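Local coordinates for protein cytidylyltransferase (Leptospira borgpetersenii serovar Hardjo-bovis, PDB 6OEW) that probably transfers nucleotidyl groups as a magnesium-binding member of the cytidylyltransferase family, at residues L134-Q139 against M146-F151; V11-Q16 against I101-T106; R140-G145 against Y188-D193. One frame throughout, in Å; residues are numbered along the deposited sequence.

Contact 1: residues L134-Q139 against M146-F151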
loop_
_atom_site.group_PDB
_atom_site.type_symbol
_atom_site.label_atom_id
_atom_site.label_comp_id
_atom_site.label_asym_id
_atom_site.label_seq_id
_atom_site.Cartn_x
_atom_site.Cartn_y
_atom_site.Cartn_z
ATOM N N LEU A 134 -6.429 -3.008 11.634
ATOM C CA LEU A 134 -5.878 -1.681 11.900
ATOM C C LEU A 134 -5.700 -0.974 10.557
ATOM O O LEU A 134 -5.091 -1.537 9.641
ATOM C CB LEU A 134 -4.543 -1.771 12.647
ATOM C CG LEU A 134 -3.827 -0.449 12.977
ATOM C CD1 LEU A 134 -4.674 0.428 13.896
ATOM C CD2 LEU A 134 -2.424 -0.625 13.532
ATOM N N THR A 135 -6.227 0.249 10.441
ATOM C CA THR A 135 -6.076 1.035 9.212
ATOM C C THR A 135 -5.684 2.463 9.560
ATOM O O THR A 135 -5.983 2.960 10.648
ATOM C CB THR A 135 -7.384 1.031 8.359
ATOM O OG1 THR A 135 -7.228 1.857 7.190
ATOM C CG2 THR A 135 -8.573 1.544 9.153
ATOM N N ASN A 136 -4.986 3.121 8.633
ATOM C CA ASN A 136 -4.769 4.560 8.698
ATOM C C ASN A 136 -5.498 5.286 7.570
ATOM O O ASN A 136 -5.231 6.466 7.325
ATOM C CB ASN A 136 -3.264 4.885 8.650
ATOM C CG ASN A 136 -2.670 4.676 7.235
ATOM O OD1 ASN A 136 -3.353 4.160 6.310
ATOM N ND2 ASN A 136 -1.416 5.070 7.062
ATOM N N CYS A 137 -6.405 4.600 6.863
ATOM C CA CYS A 137 -7.020 5.237 5.707
ATOM C C CYS A 137 -8.528 5.026 5.662
ATOM O O CYS A 137 -9.118 5.070 4.574
ATOM C CB CYS A 137 -6.347 4.745 4.410
ATOM S SG CYS A 137 -6.409 2.953 4.135
ATOM N N PHE A 138 -9.170 4.801 6.814
ATOM C CA PHE A 138 -10.617 4.966 6.897
ATOM C C PHE A 138 -10.865 6.453 7.109
ATOM O O PHE A 138 -11.019 7.204 6.139
ATOM C CB PHE A 138 -11.204 4.110 8.016
ATOM C CG PHE A 138 -12.710 4.127 8.078
ATOM C CD1 PHE A 138 -13.471 3.719 7.000
ATOM C CD2 PHE A 138 -13.360 4.505 9.245
ATOM C CE1 PHE A 138 -14.853 3.728 7.071
ATOM C CE2 PHE A 138 -14.745 4.506 9.317
ATOM C CZ PHE A 138 -15.484 4.115 8.236
ATOM N N GLN A 139 -10.863 6.899 8.365
ATOM C CA GLN A 139 -10.546 8.298 8.622
ATOM C C GLN A 139 -9.187 8.591 7.996
ATOM O O GLN A 139 -8.245 7.805 8.149
ATOM C CB GLN A 139 -10.494 8.579 10.132
ATOM C CG GLN A 139 -11.827 8.680 10.840
ATOM C CD GLN A 139 -11.647 9.113 12.285
ATOM O OE1 GLN A 139 -11.717 10.303 12.605
ATOM N NE2 GLN A 139 -11.393 8.139 13.167
ATOM N N MET A 146 -0.239 7.073 1.536
ATOM C CA MET A 146 0.381 6.417 2.678
ATOM C C MET A 146 -0.466 5.267 3.211
ATOM O O MET A 146 -0.235 4.827 4.341
ATOM C CB MET A 146 0.630 7.405 3.830
ATOM C CG MET A 146 1.786 8.353 3.678
ATOM S SD MET A 146 3.350 7.592 3.230
ATOM C CE MET A 146 3.464 8.255 1.568
ATOM N N ASP A 147 -1.435 4.780 2.428
ATOM C CA ASP A 147 -2.476 3.896 2.957
ATOM C C ASP A 147 -1.889 2.566 3.407
ATOM O O ASP A 147 -1.158 1.902 2.661
ATOM C CB ASP A 147 -3.556 3.616 1.906
ATOM C CG ASP A 147 -4.228 4.872 1.364
ATOM O OD1 ASP A 147 -3.790 6.007 1.640
ATOM O OD2 ASP A 147 -5.215 4.693 0.624
ATOM N N ILE A 148 -2.236 2.172 4.629
ATOM C CA ILE A 148 -1.787 0.919 5.216
ATOM C C ILE A 148 -2.977 0.303 5.920
ATOM O O ILE A 148 -3.658 0.980 6.699
ATOM C CB ILE A 148 -0.627 1.148 6.208
ATOM C CG1 ILE A 148 0.586 1.762 5.486
ATOM C CG2 ILE A 148 -0.274 -0.165 6.909
ATOM C CD1 ILE A 148 1.651 2.451 6.445
ATOM N N GLU A 149 -3.235 -0.964 5.639
ATOM C CA GLU A 149 -4.227 -1.756 6.341
ATOM C C GLU A 149 -3.540 -3.014 6.829
ATOM O O GLU A 149 -2.706 -3.584 6.121
ATOM C CB GLU A 149 -5.430 -2.112 5.421
ATOM C CG GLU A 149 -6.120 -0.867 4.917
ATOM C CD GLU A 149 -6.857 -1.078 3.601
ATOM O OE1 GLU A 149 -6.301 -1.745 2.699
ATOM O OE2 GLU A 149 -7.987 -0.561 3.492
ATOM N N ILE A 150 -3.844 -3.408 8.060
ATOM C CA ILE A 150 -3.271 -4.597 8.680
ATOM C C ILE A 150 -4.405 -5.435 9.232
ATOM O O ILE A 150 -5.236 -4.929 9.993
ATOM C CB ILE A 150 -2.283 -4.225 9.804
ATOM C CG1 ILE A 150 -1.251 -3.216 9.259
ATOM C CG2 ILE A 150 -1.616 -5.480 10.302
ATOM C CD1 ILE A 150 -0.276 -2.676 10.357
ATOM N N PHE A 151 -4.433 -6.719 8.881
ATOM C CA PHE A 151 -5.457 -7.578 9.445
ATOM C C PHE A 151 -4.963 -9.012 9.526
ATOM O O PHE A 151 -3.999 -9.400 8.857
ATOM C CB PHE A 151 -6.758 -7.492 8.645
ATOM C CG PHE A 151 -6.552 -7.508 7.153
ATOM C CD1 PHE A 151 -6.430 -8.711 6.474
ATOM C CD2 PHE A 151 -6.481 -6.326 6.436
ATOM C CE1 PHE A 151 -6.244 -8.732 5.084
ATOM C CE2 PHE A 151 -6.288 -6.334 5.068
ATOM C CZ PHE A 151 -6.167 -7.529 4.382
HETATM O O HOH W 1 -9.199 0.564 5.783
#
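N136 reaches across to the backbone of M146-F151 with both ends of its carboxamide. Its OD1 accepts the N-H of I148 (N to OD1 2.8 Å), the donor standing above the plane of the side-chain C=O, while ND2 gives M146 O an almost straight bond of 3.0 Å (175° at the hydrogen). M146 O lies in the plane of the amide. One end meeting a donor and the other an acceptor fixes the flip of this buried group. The main chain joins in: N136 N donates to I148 O at 3.2 Å. A chi1 of 73° puts CG between the backbone N and the carbonyl carbon; OD1, not N136 O, then takes the I148 N-H.

This is an antiparallel pairing carried past the ends of its strands, in the part of the GT-A-type sheet where 133-135 and 149-152 run side by side. L134 and I150 form the hydrogen-bonded pair, with I150 N to L134 O at 2.7 Å; T135 and E149 are the non-hydrogen-bonded pair that follows. L134 rests on F124, and I150 on M120, V121 and F124, all of helix 114-126.

On the other face T135 and E149 lie side by side. Beyond T135 the chain bends in an ST turn, C137 N donating to T135 OG1 at 2.9 Å. The same hydroxyl donates to a water, which in turn donates to E149 OE2 (2.8 Å from the water oxygen). C137 SG rests on D147 CB at 3.7 Å.

The two carboxylates are positioned from farther out: E149 OE1 forms a salt bridge with R104, and D147 OD2 one with R140.

Contact 2: residues V11-Q16 against I101-T106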
loop_
_atom_site.group_PDB
_atom_site.type_symbol
_atom_site.label_atom_id
_atom_site.label_comp_id
_atom_site.label_asym_id
_atom_site.label_seq_id
_atom_site.Cartn_x
_atom_site.Cartn_y
_atom_site.Cartn_z
ATOM N N VAL A 11 4.452 -11.892 10.014
ATOM C CA VAL A 11 3.962 -10.692 9.342
ATOM C C VAL A 11 4.403 -10.751 7.884
ATOM O O VAL A 11 5.573 -11.039 7.593
ATOM C CB VAL A 11 4.502 -9.419 10.016
ATOM C CG1 VAL A 11 4.044 -8.159 9.261
ATOM C CG2 VAL A 11 4.133 -9.349 11.513
ATOM N N GLY A 12 3.472 -10.472 6.963
ATOM C CA GLY A 12 3.782 -10.397 5.551
ATOM C C GLY A 12 3.336 -9.071 4.966
ATOM O O GLY A 12 2.226 -8.623 5.254
ATOM N N ILE A 13 4.187 -8.409 4.189
ATOM C CA ILE A 13 3.790 -7.194 3.476
ATOM C C ILE A 13 3.413 -7.610 2.054
ATOM O O ILE A 13 4.277 -7.963 1.241
ATOM C CB ILE A 13 4.894 -6.127 3.479
ATOM C CG1 ILE A 13 5.292 -5.728 4.895
ATOM C CG2 ILE A 13 4.400 -4.876 2.691
ATOM C CD1 ILE A 13 6.543 -4.861 4.949
ATOM N N LEU A 14 2.112 -7.593 1.758
ATOM C CA LEU A 14 1.568 -8.164 0.534
ATOM C C LEU A 14 1.062 -7.007 -0.317
ATOM O O LEU A 14 0.049 -6.380 0.018
ATOM C CB LEU A 14 0.452 -9.160 0.841
ATOM C CG LEU A 14 0.800 -10.316 1.765
ATOM C CD1 LEU A 14 -0.282 -11.369 1.657
ATOM C CD2 LEU A 14 2.176 -10.896 1.449
ATOM N N ILE A 15 1.781 -6.717 -1.402
ATOM C CA ILE A 15 1.518 -5.553 -2.240
ATOM C C ILE A 15 0.794 -6.001 -3.497
ATOM O O ILE A 15 1.358 -6.729 -4.330
ATOM C CB ILE A 15 2.815 -4.831 -2.623
ATOM C CG1 ILE A 15 3.702 -4.617 -1.394
ATOM C CG2 ILE A 15 2.507 -3.500 -3.335
ATOM C CD1 ILE A 15 5.105 -4.367 -1.806
ATOM N N GLN A 16 -0.430 -5.525 -3.679
ATOM C CA GLN A 16 -1.147 -5.809 -4.914
ATOM C C GLN A 16 -0.766 -4.786 -5.979
ATOM O O GLN A 16 -0.756 -3.574 -5.731
ATOM C CB GLN A 16 -2.659 -5.828 -4.682
ATOM C CG GLN A 16 -3.217 -4.539 -4.125
ATOM C CD GLN A 16 -4.733 -4.543 -4.099
ATOM O OE1 GLN A 16 -5.346 -4.949 -3.121
ATOM N NE2 GLN A 16 -5.344 -4.093 -5.198
ATOM N N ILE A 101 -0.284 -12.290 9.883
ATOM C CA ILE A 101 -0.652 -10.876 9.945
ATOM C C ILE A 101 -0.368 -10.251 8.582
ATOM O O ILE A 101 0.798 -10.114 8.183
ATOM C CB ILE A 101 0.103 -10.130 11.049
ATOM C CG1 ILE A 101 -0.088 -10.828 12.397
ATOM C CG2 ILE A 101 -0.390 -8.701 11.138
ATOM C CD1 ILE A 101 -1.505 -10.825 12.884
ATOM N N ILE A 102 -1.421 -9.860 7.878
ATOM C CA ILE A 102 -1.290 -9.305 6.531
ATOM C C ILE A 102 -1.165 -7.781 6.578
ATOM O O ILE A 102 -2.069 -7.088 7.056
ATOM C CB ILE A 102 -2.475 -9.721 5.660
ATOM C CG1 ILE A 102 -2.416 -11.237 5.434
ATOM C CG2 ILE A 102 -2.430 -8.936 4.333
ATOM C CD1 ILE A 102 -3.772 -11.881 5.193
ATOM N N VAL A 103 -0.082 -7.249 6.020
ATOM C CA VAL A 103 0.020 -5.813 5.773
ATOM C C VAL A 103 -0.350 -5.599 4.309
ATOM O O VAL A 103 0.392 -5.989 3.398
ATOM C CB VAL A 103 1.408 -5.255 6.098
ATOM C CG1 VAL A 103 1.430 -3.740 5.840
ATOM C CG2 VAL A 103 1.789 -5.576 7.541
ATOM N N ARG A 104 -1.523 -5.029 4.081
ATOM C CA ARG A 104 -2.026 -4.838 2.724
ATOM C C ARG A 104 -1.608 -3.468 2.205
ATOM O O ARG A 104 -1.969 -2.447 2.797
ATOM C CB ARG A 104 -3.541 -4.958 2.674
ATOM C CG ARG A 104 -3.988 -4.773 1.216
ATOM C CD ARG A 104 -5.368 -4.286 1.103
ATOM N NE ARG A 104 -5.845 -4.195 -0.289
ATOM C CZ ARG A 104 -6.988 -3.591 -0.575
ATOM N NH1 ARG A 104 -7.663 -3.037 0.425
ATOM N NH2 ARG A 104 -7.453 -3.548 -1.825
ATOM N N LEU A 105 -0.848 -3.455 1.102
ATOM C CA LEU A 105 -0.462 -2.248 0.395
ATOM C C LEU A 105 -0.839 -2.414 -1.066
ATOM O O LEU A 105 -0.991 -3.534 -1.559
ATOM C CB LEU A 105 1.042 -1.960 0.450
ATOM C CG LEU A 105 1.702 -1.942 1.829
ATOM C CD1 LEU A 105 3.214 -1.725 1.651
ATOM C CD2 LEU A 105 1.090 -0.858 2.698
ATOM N N THR A 106 -0.933 -1.283 -1.761
ATOM C CA THR A 106 -1.227 -1.297 -3.189
ATOM C C THR A 106 -0.131 -0.534 -3.921
ATOM O O THR A 106 0.458 0.419 -3.386
ATOM C CB THR A 106 -2.586 -0.667 -3.501
ATOM O OG1 THR A 106 -2.534 0.744 -3.246
ATOM C CG2 THR A 106 -3.693 -1.303 -2.658
#
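V11-Q16 and I101-T106 are neighbouring parallel strands in the middle of the mixed sheet, paired from V11 with I101 to Q16 with T106. Five backbone hydrogen bonds join them, from G12 N to I101 O (3.0 Å) through to Q16 N to L105 O. At the C-terminal end R104 grips Q16 side-on: NE and NH2 both donate to Q16 OE1, at 3.0 Å and 2.8 Å respectively. The oxygen lies in the guanidinium plane, yet both nitrogens approach it from the same face of the amide, whose plane is turned 42° from the guanidinium. Q16 CG, placed beside both backbone N and carbonyl carbon (chi1 58°), runs alongside T106, with CG 3.6 Å from T106 CG2.

In this Rossmann-like core of the GT-A clan, the opposite face is aliphatic. I13 CG2 meets L105 CD1 at 3.5 Å and V11 CG1 meets V103 CG2 at 3.8 Å; helices 37-45 and 114-126 pack over this layer. Helix 86-96 instead meets the Q16 and R104 side, through L86, R89 and Y90. T106 OG1 is hydrogen-bonded to D108, a magnesium-binding residue.

Contact 3: residues R140-G145 against Y188-D193. With EDO (1,2-ethanediol), chain E.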
loop_
_atom_site.group_PDB
_atom_site.type_symbol
_atom_site.label_atom_id
_atom_site.label_comp_id
_atom_site.label_asym_id
_atom_site.label_seq_id
_atom_site.Cartn_x
_atom_site.Cartn_y
_atom_site.Cartn_z
ATOM N N ARG A 140 -9.079 9.705 7.275
ATOM C CA ARG A 140 -7.834 10.056 6.596
ATOM C C ARG A 140 -7.206 11.301 7.206
ATOM O O ARG A 140 -7.777 12.394 7.115
ATOM C CB ARG A 140 -8.077 10.267 5.100
ATOM C CG ARG A 140 -8.398 8.964 4.388
ATOM C CD ARG A 140 -8.684 9.167 2.881
ATOM N NE ARG A 140 -8.740 7.862 2.221
ATOM C CZ ARG A 140 -7.661 7.203 1.802
ATOM N NH1 ARG A 140 -6.450 7.744 1.945
ATOM N NH2 ARG A 140 -7.784 6.008 1.229
ATOM N N THR A 141 -6.014 11.141 7.795
ATOM C CA THR A 141 -5.203 12.279 8.203
ATOM C C THR A 141 -3.791 12.247 7.638
ATOM O O THR A 141 -3.064 13.230 7.818
ATOM C CB THR A 141 -5.127 12.399 9.747
ATOM O OG1 THR A 141 -4.736 11.145 10.325
ATOM C CG2 THR A 141 -6.463 12.845 10.328
ATOM N N PHE A 142 -3.373 11.169 6.979
ATOM C CA PHE A 142 -2.169 11.181 6.157
ATOM C C PHE A 142 -2.529 11.604 4.733
ATOM O O PHE A 142 -3.688 11.540 4.316
ATOM C CB PHE A 142 -1.483 9.807 6.117
ATOM C CG PHE A 142 -1.024 9.322 7.460
ATOM C CD1 PHE A 142 0.259 9.606 7.916
ATOM C CD2 PHE A 142 -1.875 8.585 8.261
ATOM C CE1 PHE A 142 0.689 9.176 9.165
ATOM C CE2 PHE A 142 -1.442 8.152 9.544
ATOM C CZ PHE A 142 -0.164 8.440 9.967
ATOM N N ALA A 143 -1.520 12.065 3.999
ATOM C CA ALA A 143 -1.699 12.280 2.566
ATOM C C ALA A 143 -2.164 10.989 1.899
ATOM O O ALA A 143 -1.822 9.888 2.328
ATOM C CB ALA A 143 -0.398 12.753 1.927
ATOM N N ARG A 144 -2.963 11.120 0.843
ATOM C CA ARG A 144 -3.288 9.945 0.048
ATOM C C ARG A 144 -2.008 9.346 -0.507
ATOM O O ARG A 144 -1.105 10.070 -0.921
ATOM C CB ARG A 144 -4.235 10.310 -1.089
ATOM C CG ARG A 144 -5.671 10.311 -0.646
ATOM C CD ARG A 144 -6.657 10.617 -1.766
ATOM N NE ARG A 144 -7.964 10.849 -1.161
ATOM C CZ ARG A 144 -8.855 9.893 -0.921
ATOM N NH1 ARG A 144 -10.009 10.197 -0.339
ATOM N NH2 ARG A 144 -8.596 8.638 -1.276
ATOM N N GLY A 145 -1.914 8.020 -0.489
ATOM C CA GLY A 145 -0.681 7.365 -0.864
ATOM C C GLY A 145 0.150 6.826 0.283
ATOM O O GLY A 145 1.186 6.200 0.026
ATOM N N TYR A 188 -5.396 4.467 12.991
ATOM C CA TYR A 188 -4.101 5.037 13.317
ATOM C C TYR A 188 -3.998 6.445 12.742
ATOM O O TYR A 188 -3.983 6.605 11.504
ATOM C CB TYR A 188 -2.998 4.128 12.790
ATOM C CG TYR A 188 -1.625 4.498 13.278
ATOM C CD1 TYR A 188 -1.187 4.110 14.546
ATOM C CD2 TYR A 188 -0.788 5.272 12.496
ATOM C CE1 TYR A 188 0.078 4.468 15.000
ATOM C CE2 TYR A 188 0.468 5.636 12.935
ATOM C CZ TYR A 188 0.895 5.226 14.180
ATOM O OH TYR A 188 2.139 5.600 14.576
ATOM N N PRO A 189 -3.935 7.485 13.576
ATOM C CA PRO A 189 -3.889 8.860 13.071
ATOM C C PRO A 189 -2.487 9.355 12.727
ATOM O O PRO A 189 -1.471 8.887 13.246
ATOM C CB PRO A 189 -4.447 9.673 14.244
ATOM C CG PRO A 189 -3.908 8.920 15.460
ATOM C CD PRO A 189 -3.945 7.438 15.052
ATOM N N ASN A 190 -2.464 10.347 11.843
ATOM C CA ASN A 190 -1.329 11.243 11.676
ATOM C C ASN A 190 -1.335 12.290 12.795
ATOM O O ASN A 190 -2.349 12.528 13.451
ATOM C CB ASN A 190 -1.406 11.905 10.295
ATOM C CG ASN A 190 -0.129 12.634 9.889
ATOM O OD1 ASN A 190 0.947 12.465 10.483
ATOM N ND2 ASN A 190 -0.250 13.456 8.843
ATOM N N GLU A 191 -0.193 12.938 13.005
ATOM C CA GLU A 191 -0.133 13.931 14.075
ATOM C C GLU A 191 -0.881 15.210 13.709
ATOM O O GLU A 191 -1.290 15.965 14.597
ATOM C CB GLU A 191 1.317 14.253 14.401
ATOM C CG GLU A 191 2.110 14.547 13.145
ATOM C CD GLU A 191 3.559 14.817 13.442
ATOM O OE1 GLU A 191 3.864 15.132 14.613
ATOM O OE2 GLU A 191 4.387 14.700 12.509
ATOM N N ARG A 192 -1.037 15.484 12.421
ATOM C CA ARG A 192 -1.803 16.620 11.937
ATOM C C ARG A 192 -2.602 16.132 10.739
ATOM O O ARG A 192 -2.466 14.980 10.310
ATOM C CB ARG A 192 -0.899 17.801 11.558
ATOM C CG ARG A 192 0.056 17.495 10.414
ATOM C CD ARG A 192 1.069 18.616 10.214
ATOM N NE ARG A 192 2.153 18.213 9.316
ATOM C CZ ARG A 192 3.246 18.940 9.082
ATOM N NH1 ARG A 192 3.409 20.121 9.676
ATOM N NH2 ARG A 192 4.185 18.485 8.259
ATOM N N ASP A 193 -3.451 16.995 10.193
ATOM C CA ASP A 193 -4.311 16.566 9.084
ATOM C C ASP A 193 -3.644 16.945 7.759
ATOM O O ASP A 193 -3.665 18.104 7.348
ATOM C CB ASP A 193 -5.708 17.169 9.222
ATOM C CG ASP A 193 -6.687 16.633 8.176
ATOM O OD1 ASP A 193 -6.256 15.858 7.299
ATOM O OD2 ASP A 193 -7.886 16.978 8.232
HETATM C C1 EDO E . -4.849 15.066 13.472
HETATM O O1 EDO E . -5.207 16.450 13.533
HETATM C C2 EDO E . -5.995 14.213 14.008
HETATM O O2 EDO E . -5.435 13.146 14.779
HETATM O O HOH W 2 -5.297 8.044 9.448
#
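N190 packs against T141 and F142 where two irregular loops of the GT-A-type domain meet, the one joining strands 133-135 and 149-152 and the one leaving strand 185-187. Its CB stands over the middle of the F142 ring, 3.5 Å from the centroid and only 6° off the ring normal, a CH-pi contact. CG is anti to the backbone N (chi1 -168°), and the amide, stacked 15° from parallel, runs out over the CD1-CE1 rim, with CG 3.6 Å from F142 CD1. Of the two tips, OD1 stays near F142 CE1 and takes a weak bond from E191 N. ND2 donates to T141 O at 3.0 Å; this oxygen lies in the amide plane of N190, whereas the nitrogen is tilted from the plane of the T141 carbonyl. ND2 also donates a weak bond to D194 OD2.

T141 also answers the backbone of N190. Its OG1 accepts N190 N at 2.8 Å, so main chain and side chain of N190 are both tied to one residue. The ND2 bond to T141 O helps set the rotation of the amide, and the N190 N bond fixes the backbone that carries it.

Y188 borders the same ring. Its carbonyl O lies at the ring edge, near the plane, 3.6 Å from F142 CE2, and F142 CZ comes to the edge of the tyrosine ring, 4.1 Å from Y188 CD2. Helix 114-126 backs this group, I116 touching F142 and L119, M120 and L123 touching Y188.

At the surface a 1,2-ethanediol, probably from the crystallisation liquor, sits beside P189 and R192, and its O2 makes a weak bond, 3.4 Å long, to N190 O.

In the fold
Contacts 1 and 2 belong to one sheet, because strand 149-152 pairs with 101-106: F151 O is 2.8 Å from I102 N, and E149 OE1 meets R104 NH1 at 2.9 Å in a salt bridge. R104 thus ties Q16 of contact 2 to E149 of contact 1. Contact 3 extends contact 1 toward the surface, with D147 OD2 and R140 NH2 2.9 Å apart in a salt bridge and N136 ND2 packed on F142. Contacts 2 and 3 do not touch, their centres being about 19 Å apart. The side chains of T106 and D147 bring contacts 2 and 1 to about 4 and 6 Å from the bound magnesium ion; contact 3 approaches it through R140, at about 8 Å.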